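Local coordinates for aerobactin synthase IucA (Klebsiella pneumoniae subsp. pneumoniae, PDB 5JM8), which catalyses the ATP-dependent joining of citrate to N6-acetyl-N6-hydroxylysine, a step in making the siderophore aerobactin, as a synthetase of the NRPS-independent siderophore (NIS) family, at the interface of chains A and B and the interface of chains A and C. Coordinates in Å, arbitrary orientation; residue numbers count along the deposited sequence, not the author numbering. Chains: chain A/B/C, Aerobactin synthase IucA.

Contact 1: the interface of chains A and B. Residues chain A 203, 214, 217; chain B 203-204, 217.
B:Arg204 and A:Leu214 show how a long charged residue can serve an interface through its hydrocarbon stem. From CB outward, the arginine runs past the CD1 methyl of the leucine, which approaches at a slant. B:Arg204 CB lies 3.5 Å from A:Leu214 CD1, and its CG follows at 3.6 Å from the same methyl. The next methylene, CD of B:Arg204, is drawing away, 3.9 Å from A:Leu214 CD1. The chain bends at the CG-CD bond (chi3 76°), and NE and the guanidinium group lie beyond contact with this leucine. One methyl thus rides on three successive methylenes.

A:Thr203 and B:Thr203 face each other, their side chains crossing at roughly a right angle. In both, CG2 is anti to the backbone N (chi1 of OG1 near -63°), which turns the methyl branch, and not the hydroxyl, to the partner. The modelled gap between these methyls is too short to be trusted. Each is flanked by a leucine of the opposite chain: A:Leu217 CD2 is 3.9 Å from B:Thr203 CG2, and B:Leu217 CD2 is 4.0 Å from A:Thr203 CG2, the near repetition expected of this two-fold A-B interface, which probably helps to hold the two chains together in the deposited assembly. In the fold, the threonines and B:Arg204 sit on helix 198-209, A:Leu214 on the 3-10 helix 211-216, and A:Leu217 and B:Leu217 in the loop just after it.

Contact 2: the interface of chains A and C. Residues chain A 320-321, 441; chain C 390, 400, 439, 441.
C:Leu439 reaches A:Pro320 and A:Thr321 with its forked end, a worked case of one branched side chain serving two neighbours. Its CD2 branch carries most of the contact. That methyl comes to 3.2 Å from A:Thr321 CG2, a tight fit, and to 3.5 Å from A:Pro320 CG; both side chains lie at about a right angle to the leucine. The other branch, CD1, touches the ring more loosely, 4.0 Å from A:Pro320 CG.

Around the ring from there, C:Leu390 offers both its methyls. CD2 sits 3.5 Å from the carbonyl oxygen O of A:Pro320, and CD1 is 3.9 Å from A:Pro320 CA.

Torsions aim the central groups. C:Leu439 stretches away from its backbone N (chi1 -176°), and in A:Thr321 OG1 stands over the backbone, near both N and C (chi1 60°), which sends CG2 toward the leucine. Further out, C:Ala400 on helix 394-420 borders the ring, its CB 4.3 Å from A:Pro320 CG, and A:Val441 and C:Val441 close the other end. Because A:Pro320 and A:Thr321 link helix 310-318 to strand 322-324, the patch sets that connection against the helices of chain C and the turn that carries C:Leu439, probably helping to hold these subunits together.

Contact 3: the interface of chains A and C. Residues chain A 434, 436, 441; chain C 436, 441.
A two-fold, largely aliphatic interface brings A:Leu436 and A:Val441 against C:Val441 and C:Leu436, and probably helps to join chains A and C within the four-copy assembly. It illustrates how a self-complementary surface can be built by pairing a leucine of each chain with a valine of the other about a two-fold axis. The CD2 methyl of A:Leu436 lies 3.7 Å from CG2 of C:Val441; in the reciprocal pair, C:Leu436 CD2 and A:Val441 CG2 are likewise 3.7 Å apart. In each pair the side chains meet nearly perpendicularly.

Both leucines extend away from their backbone N (chi1 177° in A:Leu436), which carries the fork over to the partner. In the valines CG1 lies beside the N, and it is the other branch, CG2, that receives the leucine. The leucines belong to the turn joining strand 431-435 to strand 440-445, and the valines stand near the start of the latter.

A:Gln434, near the end of strand 431-435, adds a polar group to the patch. Its chain is extended, and the CD2 methyl of C:Leu436 sits over a face of its amide, on the NE2 side, 3.7 Å from A:Gln434 CD and 3.2 Å from the amide nitrogen A:Gln434 NE2.

Contact 4: the interface of chains A and B. Residues chain A 207, 211; chain B 204, 274.
The guanidinium group of B:Arg274 meets the ring of A:Pro211 at one face: the ring stands edge-on to the plane, nearly perpendicular, and its CG corner points at that face near the rim. In this enzyme of the IucA/IucC family of NIS synthetases, the pair shows in miniature how a flat cation can be met by the corner of a saturated ring. A:Pro211 CG is 3.3 Å from the central carbon CZ of B:Arg274; a still shorter approach to NH2 in the model is doubtful. A:Pro211 CB is further back, 3.9 Å from B:Arg274 CZ. On that same side, beyond NH1, the carbonyl O of A:Ala207 is 4.3 Å from NH1 of B:Arg274, too long for a hydrogen bond. As A:Ala207 is in the last turn of helix 198-209, that helix end might still attract the cation weakly.

The patch probably contributes to the A-B interface of the deposited assembly. B:Arg274 reaches the proline with a chain that is straight from CG to NE, and a turn at chi4 (91°) swings the guanidinium plane across the line of the chain. The two side chains meet nearly at right angles.

The second flat group, the guanidinium of B:Arg204, has a face toward B:Arg274 of its own chain: CB of B:Arg274 lies 4.1 Å above the plane, near the rim. The stem of B:Arg204 borders the proline from a separate direction, its CD 4.4 Å from A:Pro211 CB.

Contact 1: the interface of chains A and B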
loop_
_atom_site.group_PDB
_atom_site.type_symbol
_atom_site.label_atom_id
_atom_site.label_comp_id
_atom_site.label_asym_id
_atom_site.label_seq_id
_atom_site.Cartn_x
_atom_site.Cartn_y
_atom_site.Cartn_z
ATOM N N THR A 203 -4.728 22.385 -17.759
ATOM C CA THR A 203 -5.360 21.177 -18.273
ATOM C C THR A 203 -4.895 19.969 -17.471
ATOM O O THR A 203 -5.712 19.179 -16.995
ATOM C CB THR A 203 -5.039 20.952 -19.764
ATOM O OG1 THR A 203 -5.572 22.031 -20.542
ATOM C CG2 THR A 203 -5.643 19.649 -20.250
ATOM N N LEU A 214 -13.905 18.275 -16.330
ATOM C CA LEU A 214 -13.356 18.406 -17.669
ATOM C C LEU A 214 -14.462 18.598 -18.702
ATOM O O LEU A 214 -14.188 18.955 -19.845
ATOM C CB LEU A 214 -12.504 17.187 -18.017
ATOM C CG LEU A 214 -11.146 17.121 -17.307
ATOM C CD1 LEU A 214 -10.451 15.804 -17.604
ATOM C CD2 LEU A 214 -10.255 18.292 -17.708
ATOM N N LEU A 217 -14.105 22.015 -20.057
ATOM C CA LEU A 217 -12.846 22.406 -20.682
ATOM C C LEU A 217 -12.987 22.511 -22.197
ATOM O O LEU A 217 -13.440 21.575 -22.856
ATOM C CB LEU A 217 -11.742 21.406 -20.324
ATOM C CG LEU A 217 -10.333 21.729 -20.838
ATOM C CD1 LEU A 217 -9.799 23.009 -20.213
ATOM C CD2 LEU A 217 -9.387 20.571 -20.570
ATOM N N THR B 203 -8.106 14.521 -23.916
ATOM C CA THR B 203 -7.326 15.355 -23.014
ATOM C C THR B 203 -7.078 14.606 -21.707
ATOM O O THR B 203 -5.946 14.521 -21.236
ATOM C CB THR B 203 -8.034 16.690 -22.717
ATOM O OG1 THR B 203 -8.184 17.436 -23.930
ATOM C CG2 THR B 203 -7.236 17.517 -21.728
ATOM N N ARG B 204 -8.146 14.060 -21.132
ATOM C CA ARG B 204 -8.048 13.308 -19.885
ATOM C C ARG B 204 -7.246 12.026 -20.055
ATOM O O ARG B 204 -6.416 11.689 -19.212
ATOM C CB ARG B 204 -9.436 12.952 -19.356
ATOM C CG ARG B 204 -9.421 12.387 -17.943
ATOM C CD ARG B 204 -10.794 11.909 -17.524
ATOM N NE ARG B 204 -11.139 10.630 -18.134
ATOM C CZ ARG B 204 -12.309 10.019 -17.977
ATOM N NH1 ARG B 204 -12.534 8.854 -18.568
ATOM N NH2 ARG B 204 -13.256 10.574 -17.233
ATOM N N LEU B 217 0.011 19.274 -26.676
ATOM C CA LEU B 217 -1.432 19.476 -26.668
ATOM C C LEU B 217 -1.798 20.936 -26.917
ATOM O O LEU B 217 -1.251 21.845 -26.291
ATOM C CB LEU B 217 -2.020 19.003 -25.340
ATOM C CG LEU B 217 -3.538 19.086 -25.183
ATOM C CD1 LEU B 217 -4.249 18.207 -26.203
ATOM C CD2 LEU B 217 -3.926 18.691 -23.770
#

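Contact 2: the interface of chains A and C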
loop_
_atom_site.group_PDB
_atom_site.type_symbol
_atom_site.label_atom_id
_atom_site.label_comp_id
_atom_site.label_asym_id
_atom_site.label_seq_id
_atom_site.Cartn_x
_atom_site.Cartn_y
_atom_site.Cartn_z
ATOM N N PRO A 320 23.784 16.021 -5.363
ATOM C CA PRO A 320 22.653 15.264 -5.911
ATOM C C PRO A 320 21.475 15.117 -4.944
ATOM O O PRO A 320 20.342 14.927 -5.390
ATOM C CB PRO A 320 23.269 13.896 -6.218
ATOM C CG PRO A 320 24.421 13.781 -5.281
ATOM C CD PRO A 320 24.971 15.170 -5.166
ATOM N N THR A 321 21.741 15.200 -3.645
ATOM C CA THR A 321 20.698 15.032 -2.639
ATOM C C THR A 321 19.987 16.346 -2.326
ATOM O O THR A 321 19.018 16.368 -1.563
ATOM C CB THR A 321 21.267 14.469 -1.335
ATOM O OG1 THR A 321 22.257 15.366 -0.819
ATOM C CG2 THR A 321 21.892 13.105 -1.570
ATOM N N VAL A 441 19.465 12.587 4.934
ATOM C CA VAL A 441 20.196 12.077 3.777
ATOM C C VAL A 441 20.046 13.004 2.575
ATOM O O VAL A 441 20.542 12.706 1.487
ATOM C CB VAL A 441 19.717 10.660 3.386
ATOM C CG1 VAL A 441 20.006 9.679 4.506
ATOM C CG2 VAL A 441 18.234 10.664 3.056
ATOM N N LEU C 390 17.027 14.799 -11.667
ATOM C CA LEU C 390 17.762 15.975 -11.209
ATOM C C LEU C 390 17.946 17.027 -12.300
ATOM O O LEU C 390 18.319 18.163 -12.013
ATOM C CB LEU C 390 19.133 15.561 -10.673
ATOM C CG LEU C 390 19.136 14.676 -9.426
ATOM C CD1 LEU C 390 20.558 14.327 -9.033
ATOM C CD2 LEU C 390 18.426 15.363 -8.281
ATOM N N ALA C 400 28.230 11.550 -10.150
ATOM C CA ALA C 400 27.630 11.671 -8.823
ATOM C C ALA C 400 27.396 10.303 -8.199
ATOM O O ALA C 400 27.631 10.105 -7.007
ATOM C CB ALA C 400 26.326 12.440 -8.903
ATOM N N LEU C 439 20.325 7.196 -6.041
ATOM C CA LEU C 439 21.611 7.645 -5.514
ATOM C C LEU C 439 21.989 6.817 -4.291
ATOM O O LEU C 439 21.151 6.596 -3.420
ATOM C CB LEU C 439 21.567 9.129 -5.140
ATOM C CG LEU C 439 22.901 9.715 -4.661
ATOM C CD1 LEU C 439 23.853 9.905 -5.832
ATOM C CD2 LEU C 439 22.707 11.023 -3.912
ATOM N N VAL C 441 22.993 6.179 -0.720
ATOM C CA VAL C 441 22.893 6.976 0.500
ATOM C C VAL C 441 23.330 6.169 1.717
ATOM O O VAL C 441 23.294 6.662 2.844
ATOM C CB VAL C 441 21.456 7.488 0.733
ATOM C CG1 VAL C 441 21.105 8.561 -0.283
ATOM C CG2 VAL C 441 20.458 6.338 0.676
#

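Contact 3: the interface of chains A and C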
loop_
_atom_site.group_PDB
_atom_site.type_symbol
_atom_site.label_atom_id
_atom_site.label_comp_id
_atom_site.label_asym_id
_atom_site.label_seq_id
_atom_site.Cartn_x
_atom_site.Cartn_y
_atom_site.Cartn_z
ATOM N N GLN A 434 15.121 15.706 4.171
ATOM C CA GLN A 434 14.893 14.378 3.631
ATOM C C GLN A 434 15.620 13.356 4.486
ATOM O O GLN A 434 16.848 13.277 4.454
ATOM C CB GLN A 434 15.371 14.296 2.183
ATOM C CG GLN A 434 15.028 12.985 1.485
ATOM C CD GLN A 434 15.715 12.842 0.139
ATOM O OE1 GLN A 434 16.739 13.475 -0.123
ATOM N NE2 GLN A 434 15.150 12.006 -0.723
ATOM N N LEU A 436 16.059 9.250 6.056
ATOM C CA LEU A 436 15.924 7.830 5.764
ATOM C C LEU A 436 16.393 7.064 6.992
ATOM O O LEU A 436 17.590 6.992 7.266
ATOM C CB LEU A 436 16.736 7.434 4.524
ATOM C CG LEU A 436 16.742 5.948 4.146
ATOM C CD1 LEU A 436 15.338 5.430 3.880
ATOM C CD2 LEU A 436 17.633 5.701 2.932
ATOM N N VAL A 441 19.465 12.587 4.934
ATOM C CA VAL A 441 20.196 12.077 3.777
ATOM C C VAL A 441 20.046 13.004 2.575
ATOM O O VAL A 441 20.542 12.706 1.487
ATOM C CB VAL A 441 19.717 10.660 3.386
ATOM C CG1 VAL A 441 20.006 9.679 4.506
ATOM C CG2 VAL A 441 18.234 10.664 3.056
ATOM N N LEU C 436 18.384 5.887 -2.620
ATOM C CA LEU C 436 17.185 6.704 -2.500
ATOM C C LEU C 436 17.125 7.654 -3.688
ATOM O O LEU C 436 17.862 8.639 -3.744
ATOM C CB LEU C 436 17.185 7.477 -1.181
ATOM C CG LEU C 436 15.930 8.291 -0.857
ATOM C CD1 LEU C 436 14.724 7.385 -0.672
ATOM C CD2 LEU C 436 16.155 9.144 0.384
ATOM N N VAL C 441 22.993 6.179 -0.720
ATOM C CA VAL C 441 22.893 6.976 0.500
ATOM C C VAL C 441 23.330 6.169 1.717
ATOM O O VAL C 441 23.294 6.662 2.844
ATOM C CB VAL C 441 21.456 7.488 0.733
ATOM C CG1 VAL C 441 21.105 8.561 -0.283
ATOM C CG2 VAL C 441 20.458 6.338 0.676
#

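Contact 4: the interface of chains A and B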
loop_
_atom_site.group_PDB
_atom_site.type_symbol
_atom_site.label_atom_id
_atom_site.label_comp_id
_atom_site.label_asym_id
_atom_site.label_seq_id
_atom_site.Cartn_x
_atom_site.Cartn_y
_atom_site.Cartn_z
ATOM N N ALA A 207 -7.013 18.031 -14.663
ATOM C CA ALA A 207 -7.264 16.640 -15.014
ATOM C C ALA A 207 -6.914 15.691 -13.873
ATOM O O ALA A 207 -7.641 14.736 -13.613
ATOM C CB ALA A 207 -6.480 16.268 -16.257
ATOM N N PRO A 211 -10.989 15.711 -12.322
ATOM C CA PRO A 211 -11.290 15.183 -13.657
ATOM C C PRO A 211 -12.741 15.397 -14.072
ATOM O O PRO A 211 -13.020 15.593 -15.254
ATOM C CB PRO A 211 -11.000 13.683 -13.531
ATOM C CG PRO A 211 -10.258 13.504 -12.276
ATOM C CD PRO A 211 -10.540 14.662 -11.391
ATOM N N ARG B 204 -8.146 14.060 -21.132
ATOM C CA ARG B 204 -8.048 13.308 -19.885
ATOM C C ARG B 204 -7.246 12.026 -20.055
ATOM O O ARG B 204 -6.416 11.689 -19.212
ATOM C CB ARG B 204 -9.436 12.952 -19.356
ATOM C CG ARG B 204 -9.421 12.387 -17.943
ATOM C CD ARG B 204 -10.794 11.909 -17.524
ATOM N NE ARG B 204 -11.139 10.630 -18.134
ATOM C CZ ARG B 204 -12.309 10.019 -17.977
ATOM N NH1 ARG B 204 -12.534 8.854 -18.568
ATOM N NH2 ARG B 204 -13.256 10.574 -17.233
ATOM N N ARG B 274 -8.610 5.583 -15.738
ATOM C CA ARG B 274 -10.057 5.517 -15.591
ATOM C C ARG B 274 -10.678 4.811 -16.787
ATOM O O ARG B 274 -11.816 4.350 -16.724
ATOM C CB ARG B 274 -10.647 6.918 -15.432
ATOM C CG ARG B 274 -10.237 7.596 -14.138
ATOM C CD ARG B 274 -10.774 9.017 -14.020
ATOM N NE ARG B 274 -10.419 9.612 -12.730
ATOM C CZ ARG B 274 -9.315 10.320 -12.499
ATOM N NH1 ARG B 274 -8.439 10.551 -13.472
ATOM N NH2 ARG B 274 -9.084 10.805 -11.288
#

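The four contacts fall into two groups on chain A. Contacts 1 and 4, both with chain B, have C-alpha centres about 8 Å apart and share B:Arg204 as well as helix 198-209 and the 3-10 helix 211-216 of chain A. Contacts 2 and 3, both with chain C, are also about 8 Å apart and share A:Val441 and C:Val441. Between the groups the centres are 33 to 36 Å apart, so chain A uses separate surfaces for its two partners. Two distinct two-fold interfaces of this kind would suit a four-copy assembly built as a pair of dimers.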